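Local coordinates for synaptic vesicle glycoprotein 2C (Homo sapiens, PDB 5JLV) that is a synaptic vesicle membrane glycoprotein whose luminal domain is thought to be the protein receptor for botulinum neurotoxin A, at residues Ile41-Glu46 with Phe62-Phe67; Tyr81-Thr86 with Lys101-Glu106; Phe87-Phe92 with Phe107-Phe112. All coordinates share one frame; numbering follows the deposited sequence.

Interaction 1: Ile41-Glu46 with Phe62-Phe67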
loop_
_atom_site.group_PDB
_atom_site.type_symbol
_atom_site.label_atom_id
_atom_site.label_comp_id
_atom_site.label_asym_id
_atom_site.label_seq_id
_atom_site.Cartn_x
_atom_site.Cartn_y
_atom_site.Cartn_z
ATOM N N ILE C 41 7.974 5.125 -40.687
ATOM C CA ILE C 41 8.156 6.177 -39.691
ATOM C C ILE C 41 6.807 6.824 -39.364
ATOM O O ILE C 41 6.089 7.258 -40.260
ATOM C CB ILE C 41 9.155 7.253 -40.163
ATOM C CG1 ILE C 41 10.528 6.620 -40.449
ATOM C CG2 ILE C 41 9.277 8.361 -39.118
ATOM C CD1 ILE C 41 11.423 7.450 -41.342
ATOM N N HIS C 42 6.471 6.875 -38.080
ATOM C CA HIS C 42 5.201 7.450 -37.630
ATOM C C HIS C 42 5.485 8.606 -36.695
ATOM O O HIS C 42 6.220 8.446 -35.719
ATOM C CB HIS C 42 4.366 6.397 -36.896
ATOM C CG HIS C 42 4.083 5.174 -37.709
ATOM N ND1 HIS C 42 3.163 5.160 -38.734
ATOM C CD2 HIS C 42 4.585 3.918 -37.636
ATOM C CE1 HIS C 42 3.115 3.950 -39.264
ATOM N NE2 HIS C 42 3.967 3.177 -38.614
ATOM N N THR C 43 4.913 9.771 -36.985
ATOM C CA THR C 43 5.189 10.975 -36.195
ATOM C C THR C 43 3.908 11.636 -35.687
ATOM O O THR C 43 2.923 11.710 -36.408
ATOM C CB THR C 43 6.016 11.995 -37.009
ATOM O OG1 THR C 43 7.212 11.364 -37.477
ATOM C CG2 THR C 43 6.395 13.214 -36.155
ATOM N N GLY C 44 3.938 12.104 -34.438
ATOM C CA GLY C 44 2.892 12.986 -33.901
ATOM C C GLY C 44 1.533 12.346 -33.642
ATOM O O GLY C 44 0.526 13.042 -33.522
ATOM N N MET C 45 1.505 11.024 -33.541
ATOM C CA MET C 45 0.255 10.295 -33.372
ATOM C C MET C 45 0.019 9.868 -31.924
ATOM O O MET C 45 0.972 9.565 -31.196
ATOM C CB MET C 45 0.257 9.045 -34.257
ATOM C CG MET C 45 0.414 9.311 -35.745
ATOM S SD MET C 45 -0.885 10.385 -36.369
ATOM C CE MET C 45 -2.355 9.442 -35.955
ATOM N N GLU C 46 -1.248 9.835 -31.514
ATOM C CA GLU C 46 -1.622 9.142 -30.294
ATOM C C GLU C 46 -2.222 7.767 -30.611
ATOM O O GLU C 46 -2.901 7.590 -31.631
ATOM C CB GLU C 46 -2.578 9.978 -29.432
ATOM C CG GLU C 46 -2.893 9.323 -28.088
ATOM C CD GLU C 46 -3.634 10.226 -27.123
ATOM O OE1 GLU C 46 -3.537 11.466 -27.258
ATOM O OE2 GLU C 46 -4.301 9.693 -26.207
ATOM N N PHE C 62 8.876 5.288 -34.249
ATOM C CA PHE C 62 7.816 6.155 -33.766
ATOM C C PHE C 62 8.473 7.405 -33.198
ATOM O O PHE C 62 9.422 7.307 -32.424
ATOM C CB PHE C 62 7.020 5.457 -32.654
ATOM C CG PHE C 62 6.194 4.298 -33.126
ATOM C CD1 PHE C 62 6.719 3.011 -33.142
ATOM C CD2 PHE C 62 4.871 4.484 -33.521
ATOM C CE1 PHE C 62 5.953 1.939 -33.567
ATOM C CE2 PHE C 62 4.099 3.412 -33.947
ATOM C CZ PHE C 62 4.645 2.136 -33.974
ATOM N N LYS C 63 7.972 8.571 -33.563
ATOM C CA LYS C 63 8.543 9.818 -33.080
ATOM C C LYS C 63 7.445 10.782 -32.637
ATOM O O LYS C 63 6.412 10.899 -33.304
ATOM C CB LYS C 63 9.446 10.425 -34.162
ATOM C CG LYS C 63 9.929 11.840 -33.908
ATOM C CD LYS C 63 10.901 12.294 -35.004
ATOM C CE LYS C 63 10.533 11.716 -36.370
ATOM N NZ LYS C 63 11.090 12.502 -37.504
ATOM N N ASP C 64 7.662 11.446 -31.496
ATOM C CA ASP C 64 6.712 12.433 -30.937
ATOM C C ASP C 64 5.309 11.849 -30.772
ATOM O O ASP C 64 4.324 12.496 -31.089
ATOM C CB ASP C 64 6.642 13.713 -31.798
ATOM C CG ASP C 64 7.995 14.359 -32.016
ATOM O OD1 ASP C 64 8.860 14.287 -31.123
ATOM O OD2 ASP C 64 8.193 14.958 -33.091
ATOM N N SER C 65 5.235 10.617 -30.290
ATOM C CA SER C 65 3.978 9.906 -30.231
ATOM C C SER C 65 3.589 9.617 -28.803
ATOM O O SER C 65 4.442 9.588 -27.910
ATOM C CB SER C 65 4.059 8.611 -31.042
ATOM O OG SER C 65 4.139 8.903 -32.428
ATOM N N VAL C 66 2.293 9.429 -28.587
ATOM C CA VAL C 66 1.754 9.099 -27.277
ATOM C C VAL C 66 1.079 7.719 -27.340
ATOM O O VAL C 66 0.302 7.440 -28.249
ATOM C CB VAL C 66 0.762 10.178 -26.779
ATOM C CG1 VAL C 66 0.115 9.760 -25.454
ATOM C CG2 VAL C 66 1.473 11.518 -26.623
ATOM N N PHE C 67 1.420 6.853 -26.397
ATOM C CA PHE C 67 0.766 5.553 -26.274
ATOM C C PHE C 67 0.027 5.509 -24.942
ATOM O O PHE C 67 0.659 5.518 -23.874
ATOM C CB PHE C 67 1.791 4.405 -26.359
ATOM C CG PHE C 67 2.532 4.340 -27.666
ATOM C CD1 PHE C 67 3.633 5.164 -27.905
ATOM C CD2 PHE C 67 2.149 3.432 -28.655
ATOM C CE1 PHE C 67 4.322 5.101 -29.111
ATOM C CE2 PHE C 67 2.827 3.370 -29.869
ATOM C CZ PHE C 67 3.920 4.204 -30.094
#
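His-42 rests its imidazole beside the ring of Phe-62, the first of a run of in-register pairs between successive coils of a right-handed, four-sided beta-helix, the fold of pentapeptide-repeat proteins. The two rings point the same way from parallel strands. Their planes differ by 30° and are slid so far apart that they barely overlap, and His-42 CD2 approaches Phe-62 CE2 at 3.8 Å. At the far end of the imidazole, NE2 is hydrogen-bonded to Gln-40 OE1, which helps to orient the ring. His-42 O takes the backbone N-H of Lys-63 at 2.8 Å.

Lys-63 lies alongside Thr-43 on the other face of the strands. Its chain leaves with CG anti to the backbone N (chi1 170°) and bends at chi3, and CE comes 3.5 Å from Thr-43 OG1. At the corner that follows, Gly-44 has positive phi and its N donates to Lys-63 O.

Val-66 restores the pairing on the next side, where Val-66 N binds Met-45 O at 2.9 Å. Its CB and CG1 lie alongside the extended chain of Glu-46, both against its CG, and the Glu-46 carboxylate goes on to a salt bridge with Lys-68. Lys-63 O has a second donor besides Gly-44 N: Ser-65 OG, 3.1 Å away and well above the carbonyl plane.

Interaction 2: Tyr81-Thr86 with Lys101-Glu106. With NAG (2-acetamido-2-deoxy-beta-D-glucopyranose), chain M.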
loop_
_atom_site.group_PDB
_atom_site.type_symbol
_atom_site.label_atom_id
_atom_site.label_comp_id
_atom_site.label_asym_id
_atom_site.label_seq_id
_atom_site.Cartn_x
_atom_site.Cartn_y
_atom_site.Cartn_z
ATOM N N TYR C 81 13.034 2.142 -32.989
ATOM C CA TYR C 81 13.194 3.188 -31.981
ATOM C C TYR C 81 11.902 3.944 -31.706
ATOM O O TYR C 81 11.129 4.242 -32.621
ATOM C CB TYR C 81 14.217 4.201 -32.432
ATOM C CG TYR C 81 15.652 3.731 -32.475
ATOM C CD1 TYR C 81 16.443 3.748 -31.325
ATOM C CD2 TYR C 81 16.243 3.353 -33.679
ATOM C CE1 TYR C 81 17.777 3.364 -31.368
ATOM C CE2 TYR C 81 17.568 2.968 -33.730
ATOM C CZ TYR C 81 18.331 2.976 -32.572
ATOM O OH TYR C 81 19.661 2.614 -32.618
ATOM N N PHE C 82 11.711 4.281 -30.436
ATOM C CA PHE C 82 10.707 5.228 -30.005
ATOM C C PHE C 82 11.430 6.485 -29.553
ATOM O O PHE C 82 12.120 6.466 -28.534
ATOM C CB PHE C 82 9.912 4.637 -28.840
ATOM C CG PHE C 82 9.201 3.362 -29.176
ATOM C CD1 PHE C 82 9.848 2.130 -29.044
ATOM C CD2 PHE C 82 7.877 3.381 -29.593
ATOM C CE1 PHE C 82 9.186 0.946 -29.356
ATOM C CE2 PHE C 82 7.205 2.196 -29.896
ATOM C CZ PHE C 82 7.862 0.986 -29.787
ATOM N N LYS C 83 11.285 7.566 -30.320
ATOM C CA LYS C 83 11.988 8.830 -30.065
ATOM C C LYS C 83 11.028 9.914 -29.575
ATOM O O LYS C 83 10.063 10.255 -30.270
ATOM C CB LYS C 83 12.700 9.308 -31.336
ATOM C CG LYS C 83 13.714 8.321 -31.897
ATOM C CD LYS C 83 14.390 8.837 -33.169
ATOM C CE LYS C 83 15.142 7.719 -33.891
ATOM N NZ LYS C 83 15.922 8.194 -35.069
ATOM N N ASN C 84 11.288 10.445 -28.377
ATOM C CA ASN C 84 10.445 11.496 -27.786
ATOM C C ASN C 84 8.987 11.041 -27.671
ATOM O O ASN C 84 8.052 11.791 -27.956
ATOM C CB ASN C 84 10.557 12.801 -28.597
ATOM C CG ASN C 84 10.044 14.012 -27.843
ATOM O OD1 ASN C 84 10.095 14.071 -26.614
ATOM N ND2 ASN C 84 9.551 14.996 -28.586
ATOM N N CYS C 85 8.806 9.791 -27.271
ATOM C CA CYS C 85 7.481 9.247 -27.086
ATOM C C CYS C 85 7.098 9.236 -25.615
ATOM O O CYS C 85 7.965 9.161 -24.744
ATOM C CB CYS C 85 7.383 7.851 -27.717
ATOM S SG CYS C 85 7.448 7.913 -29.542
ATOM N N THR C 86 5.800 9.370 -25.345
ATOM C CA THR C 86 5.270 9.218 -24.001
ATOM C C THR C 86 4.400 7.962 -23.910
ATOM O O THR C 86 3.514 7.730 -24.750
ATOM C CB THR C 86 4.471 10.458 -23.576
ATOM O OG1 THR C 86 5.294 11.613 -23.743
ATOM C CG2 THR C 86 4.038 10.353 -22.116
ATOM N N LYS C 101 15.943 0.878 -27.009
ATOM C CA LYS C 101 14.820 1.071 -27.949
ATOM C C LYS C 101 14.187 2.459 -27.836
ATOM O O LYS C 101 13.421 2.885 -28.704
ATOM C CB LYS C 101 13.742 0.021 -27.710
ATOM C CG LYS C 101 14.247 -1.412 -27.737
ATOM C CD LYS C 101 14.389 -1.928 -29.148
ATOM C CE LYS C 101 15.093 -3.267 -29.128
ATOM N NZ LYS C 101 15.108 -3.909 -30.460
ATOM N N PHE C 102 14.503 3.153 -26.754
ATOM C CA PHE C 102 13.867 4.420 -26.428
ATOM C C PHE C 102 14.895 5.546 -26.418
ATOM O O PHE C 102 15.979 5.405 -25.852
ATOM C CB PHE C 102 13.159 4.310 -25.069
ATOM C CG PHE C 102 12.231 3.133 -24.967
ATOM C CD1 PHE C 102 12.658 1.937 -24.396
ATOM C CD2 PHE C 102 10.935 3.209 -25.461
ATOM C CE1 PHE C 102 11.806 0.838 -24.317
ATOM C CE2 PHE C 102 10.079 2.117 -25.390
ATOM C CZ PHE C 102 10.512 0.931 -24.808
ATOM N N ILE C 103 14.570 6.656 -27.070
ATOM C CA ILE C 103 15.425 7.830 -27.031
ATOM C C ILE C 103 14.587 8.975 -26.530
ATOM O O ILE C 103 13.573 9.301 -27.144
ATOM C CB ILE C 103 15.987 8.196 -28.420
ATOM C CG1 ILE C 103 16.763 7.018 -29.031
ATOM C CG2 ILE C 103 16.845 9.453 -28.332
ATOM C CD1 ILE C 103 17.208 7.245 -30.464
ATOM N N ASP C 104 14.996 9.563 -25.407
ATOM C CA ASP C 104 14.302 10.716 -24.815
ATOM C C ASP C 104 12.804 10.449 -24.639
ATOM O O ASP C 104 11.968 11.300 -24.946
ATOM C CB ASP C 104 14.530 11.984 -25.656
ATOM C CG ASP C 104 15.991 12.418 -25.681
ATOM O OD1 ASP C 104 16.654 12.363 -24.622
ATOM O OD2 ASP C 104 16.476 12.827 -26.758
ATOM N N SER C 105 12.475 9.257 -24.162
ATOM C CA SER C 105 11.092 8.877 -23.971
ATOM C C SER C 105 10.688 8.870 -22.506
ATOM O O SER C 105 11.524 8.812 -21.621
ATOM C CB SER C 105 10.799 7.524 -24.624
ATOM O OG SER C 105 10.662 7.692 -26.019
ATOM N N GLU C 106 9.389 8.919 -22.277
ATOM C CA GLU C 106 8.843 9.135 -20.973
ATOM C C GLU C 106 7.827 8.021 -20.672
ATOM O O GLU C 106 6.992 7.680 -21.535
ATOM C CB GLU C 106 8.178 10.513 -20.969
ATOM C CG GLU C 106 7.301 10.796 -19.776
ATOM C CD GLU C 106 8.070 11.369 -18.609
ATOM O OE1 GLU C 106 9.105 12.039 -18.832
ATOM O OE2 GLU C 106 7.621 11.161 -17.466
HETATM C C1 NAG M . 9.024 16.257 -28.181
HETATM C C2 NAG M . 9.968 17.379 -28.598
HETATM C C3 NAG M . 9.516 18.715 -28.020
HETATM C C4 NAG M . 8.034 18.953 -28.288
HETATM C C5 NAG M . 7.206 17.736 -27.892
HETATM C C6 NAG M . 5.735 17.944 -28.231
HETATM C C7 NAG M . 12.301 16.876 -29.030
HETATM C C8 NAG M . 13.676 16.756 -28.442
HETATM N N2 NAG M . 11.318 17.081 -28.159
HETATM O O3 NAG M . 10.283 19.773 -28.607
HETATM O O4 NAG M . 7.592 20.094 -27.546
HETATM O O5 NAG M . 7.694 16.584 -28.576
HETATM O O6 NAG M . 5.123 16.677 -28.498
HETATM O O7 NAG M . 12.100 16.791 -30.230
#
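Phe-82 and Phe-102 lie side by side and point the same way, their planes 23° apart but so displaced that little of either ring covers the other; Phe-82 CD1 meets Phe-102 CE2 at 3.7 Å. On the other face of the strands Ile-103 lies alongside Lys-83 and crosses Tyr-81 obliquely, its CD1 3.7 Å from Tyr-81 CD1 and also touching Lys-83 CG. Further on, Thr-86 CG2 packs against CG of Glu-106.

These side chains are held in register by backbone bonds. Phe-82 N donates to Lys-101 O at 2.8 Å, and Asn-84 N donates to Ile-103 O. Such in-register pairing of parallel strands, coil upon coil, builds the right-handed quadrilateral beta-helix of the pentapeptide-repeat class.

Ser-105 secures the corner between two of its sides. With OG beside its own backbone N (chi1 -78°), the hydroxyl gives its proton to Phe-82 O at 3.2 Å and accepts the N-H of Cys-85 at 3.1 Å. Phe-82 O is thus gripped twice, Ser-105 OG and Ile-103 N arriving from opposite faces of the carbonyl plane.

At the same corner Asn-84 turns its side chain outward, CG anti to the backbone N (chi1 -164°), and ND2 carries N-acetylglucosamine through a 1.4 Å bond to C1 of the sugar. That nitrogen is also hydrogen-bonded to Asp-64 on the preceding coil, while inside the helix Phe-87 and Phe-97 meet the Phe-82 ring edge-to-face.

Interaction 3: Phe87-Phe92 with Phe107-Phe112; sequences FIDTVF and FKNCSF. With NAG (2-acetamido-2-deoxy-beta-D-glucopyranose), chain E.
Phe-92 sets CD1 over one face of Phe-112, toward the rim, in an offset stack, centroids 4.5 Å apart and planes at 15°, with Phe-92 CD1 3.3 Å from Phe-112 CZ. This stack belongs to the phenylalanine core of a right-handed, four-sided beta-helix, with Phe-72 meeting Phe-92 and Phe-67 meeting Phe-87 from the coil before. Phe-87 and Phe-107 are also nearly parallel but slid further past each other. Phe-107 CE1 lies 3.4 Å from Phe-87 CD1 and touches Phe-92 CE1, joining the four rings into one cluster.

At the corner Cys-110 SG, anti to the carbonyl carbon (chi1 -71°), lies 3.2 Å from Phe-87 O with Phe-87 CB beside it, and Thr-90 N makes a weak bond to that sulphur. From Cys-110 to Phe-112 the chain pairs antiparallel with a strand of another protein's chain, continuing the sheet.

Asn-109 bears N-acetylglucosamine on ND2, its OD1 being hydrogen-bonded to an aromatic residue of the other chain. The sugar's O7 is 3.4 Å from Ile-88 CG2 and its methyl C8 3.5 Å from Lys-108 CB. The Asp-89 carboxylate is nearly coplanar with the Asn-109 amide, and OD1 accepts a weak bond from Asn-109 ND2 at 3.3 Å.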
loop_
_atom_site.group_PDB
_atom_site.type_symbol
_atom_site.label_atom_id
_atom_site.label_comp_id
_atom_site.label_asym_id
_atom_site.label_seq_id
_atom_site.Cartn_x
_atom_site.Cartn_y
_atom_site.Cartn_z
ATOM N N PHE C 87 4.672 7.142 -22.904
ATOM C CA PHE C 87 3.883 5.940 -22.667
ATOM C C PHE C 87 3.157 6.082 -21.340
ATOM O O PHE C 87 3.786 6.360 -20.304
ATOM C CB PHE C 87 4.782 4.711 -22.629
ATOM C CG PHE C 87 5.583 4.511 -23.871
ATOM C CD1 PHE C 87 6.834 5.103 -24.008
ATOM C CD2 PHE C 87 5.099 3.711 -24.898
ATOM C CE1 PHE C 87 7.585 4.910 -25.154
ATOM C CE2 PHE C 87 5.837 3.517 -26.058
ATOM C CZ PHE C 87 7.084 4.120 -26.184
ATOM N N ILE C 88 1.838 5.896 -21.390
ATOM C CA ILE C 88 0.952 6.080 -20.236
ATOM C C ILE C 88 0.136 4.810 -20.005
ATOM O O ILE C 88 -0.483 4.302 -20.937
ATOM C CB ILE C 88 -0.024 7.260 -20.464
ATOM C CG1 ILE C 88 0.750 8.588 -20.584
ATOM C CG2 ILE C 88 -1.068 7.339 -19.340
ATOM C CD1 ILE C 88 0.045 9.633 -21.420
ATOM N N ASP C 89 0.119 4.317 -18.762
ATOM C CA ASP C 89 -0.685 3.132 -18.390
ATOM C C ASP C 89 -0.519 1.967 -19.394
ATOM O O ASP C 89 -1.490 1.292 -19.754
ATOM C CB ASP C 89 -2.182 3.493 -18.277
ATOM C CG ASP C 89 -2.475 4.567 -17.218
ATOM O OD1 ASP C 89 -1.575 4.976 -16.441
ATOM O OD2 ASP C 89 -3.643 5.001 -17.159
ATOM N N THR C 90 0.704 1.765 -19.867
ATOM C CA THR C 90 0.958 0.832 -20.956
ATOM C C THR C 90 1.703 -0.376 -20.405
ATOM O O THR C 90 2.487 -0.260 -19.451
ATOM C CB THR C 90 1.705 1.532 -22.119
ATOM O OG1 THR C 90 0.804 2.419 -22.787
ATOM C CG2 THR C 90 2.280 0.529 -23.148
ATOM N N VAL C 91 1.414 -1.543 -20.972
ATOM C CA VAL C 91 1.996 -2.798 -20.507
ATOM C C VAL C 91 2.926 -3.355 -21.576
ATOM O O VAL C 91 2.563 -3.433 -22.760
ATOM C CB VAL C 91 0.901 -3.822 -20.171
ATOM C CG1 VAL C 91 1.507 -5.177 -19.806
ATOM C CG2 VAL C 91 0.014 -3.285 -19.051
ATOM N N PHE C 92 4.137 -3.707 -21.154
ATOM C CA PHE C 92 5.102 -4.358 -22.015
ATOM C C PHE C 92 5.329 -5.775 -21.488
ATOM O O PHE C 92 6.047 -5.988 -20.497
ATOM C CB PHE C 92 6.407 -3.563 -22.046
ATOM C CG PHE C 92 6.234 -2.124 -22.485
ATOM C CD1 PHE C 92 6.032 -1.110 -21.546
ATOM C CD2 PHE C 92 6.273 -1.784 -23.831
ATOM C CE1 PHE C 92 5.875 0.216 -21.953
ATOM C CE2 PHE C 92 6.120 -0.456 -24.242
ATOM C CZ PHE C 92 5.913 0.536 -23.301
ATOM N N PHE C 107 7.912 7.444 -19.473
ATOM C CA PHE C 107 6.969 6.410 -19.038
ATOM C C PHE C 107 6.213 6.879 -17.803
ATOM O O PHE C 107 6.821 7.380 -16.867
ATOM C CB PHE C 107 7.702 5.095 -18.715
ATOM C CG PHE C 107 8.440 4.511 -19.877
ATOM C CD1 PHE C 107 7.817 3.585 -20.724
ATOM C CD2 PHE C 107 9.768 4.869 -20.127
ATOM C CE1 PHE C 107 8.501 3.043 -21.807
ATOM C CE2 PHE C 107 10.455 4.328 -21.214
ATOM C CZ PHE C 107 9.820 3.419 -22.056
ATOM N N LYS C 108 4.891 6.697 -17.812
ATOM C CA LYS C 108 4.003 7.105 -16.711
ATOM C C LYS C 108 3.103 5.919 -16.350
ATOM O O LYS C 108 2.244 5.532 -17.145
ATOM C CB LYS C 108 3.112 8.288 -17.127
ATOM C CG LYS C 108 3.807 9.389 -17.904
ATOM C CD LYS C 108 4.074 10.597 -17.039
ATOM C CE LYS C 108 4.576 11.772 -17.863
ATOM N NZ LYS C 108 3.501 12.696 -18.324
ATOM N N ASN C 109 3.322 5.336 -15.169
ATOM C CA ASN C 109 2.531 4.185 -14.702
ATOM C C ASN C 109 2.569 3.013 -15.680
ATOM O O ASN C 109 1.529 2.427 -15.997
ATOM C CB ASN C 109 1.054 4.551 -14.481
ATOM C CG ASN C 109 0.847 5.714 -13.535
ATOM O OD1 ASN C 109 1.654 5.998 -12.643
ATOM N ND2 ASN C 109 -0.284 6.390 -13.722
ATOM N N CYS C 110 3.762 2.674 -16.150
ATOM C CA CYS C 110 3.893 1.619 -17.112
ATOM C C CYS C 110 4.401 0.349 -16.451
ATOM O O CYS C 110 5.216 0.391 -15.509
ATOM C CB CYS C 110 4.801 2.044 -18.270
ATOM S SG CYS C 110 4.027 3.272 -19.349
ATOM N N SER C 111 3.920 -0.780 -16.953
ATOM C CA SER C 111 4.312 -2.084 -16.433
ATOM C C SER C 111 5.204 -2.835 -17.423
ATOM O O SER C 111 4.931 -2.855 -18.641
ATOM C CB SER C 111 3.070 -2.917 -16.105
ATOM O OG SER C 111 2.239 -2.258 -15.164
ATOM N N PHE C 112 6.253 -3.455 -16.893
ATOM C CA PHE C 112 7.179 -4.264 -17.683
ATOM C C PHE C 112 7.259 -5.683 -17.133
ATOM O O PHE C 112 7.738 -5.884 -16.014
ATOM C CB PHE C 112 8.578 -3.643 -17.663
ATOM C CG PHE C 112 8.716 -2.449 -18.550
ATOM C CD1 PHE C 112 8.364 -1.185 -18.096
ATOM C CD2 PHE C 112 9.188 -2.587 -19.841
ATOM C CE1 PHE C 112 8.484 -0.079 -18.924
ATOM C CE2 PHE C 112 9.312 -1.491 -20.673
ATOM C CZ PHE C 112 8.963 -0.230 -20.207
HETATM C C1 NAG E . -0.750 7.500 -12.906
HETATM C C2 NAG E . -1.450 8.567 -13.740
HETATM C C3 NAG E . -2.095 9.621 -12.847
HETATM C C4 NAG E . -2.931 8.972 -11.751
HETATM C C5 NAG E . -2.142 7.880 -11.037
HETATM C C6 NAG E . -3.001 7.180 -9.991
HETATM C C7 NAG E . -0.801 9.413 -15.919
HETATM C C8 NAG E . 0.200 10.222 -16.689
HETATM N N2 NAG E . -0.503 9.192 -14.642
HETATM O O3 NAG E . -2.927 10.473 -13.641
HETATM O O4 NAG E . -3.333 9.967 -10.804
HETATM O O5 NAG E . -1.680 6.927 -11.990
HETATM O O6 NAG E . -4.274 6.852 -10.563
HETATM O O7 NAG E . -1.822 8.986 -16.430
#

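Interactions 2 and 3 join the same two coils of the beta-helix on adjoining sides, centres 13 Å apart; interaction 1 joins earlier coils. Interaction 1 closes before the other two open, and these alternate along the chain, Tyr-81-Phe-92 on one coil and Lys-101-Phe-112 on the next. Interactions 1 and 2, centred 10 Å apart, share the sheet of strands 40-43, 60-63, 81-83 and 102-103; strands 66-68 and 86-88 join interaction 1 to interaction 3, about 16 Å away between centres. Phe-62, Phe-67, Phe-82, Phe-87, Phe-102 and Phe-107 link all three through the interior. Glycans attach in interactions 2 and 3, and the last coil offers strand 110-113 to the other protein, consistent with a toxin-binding edge.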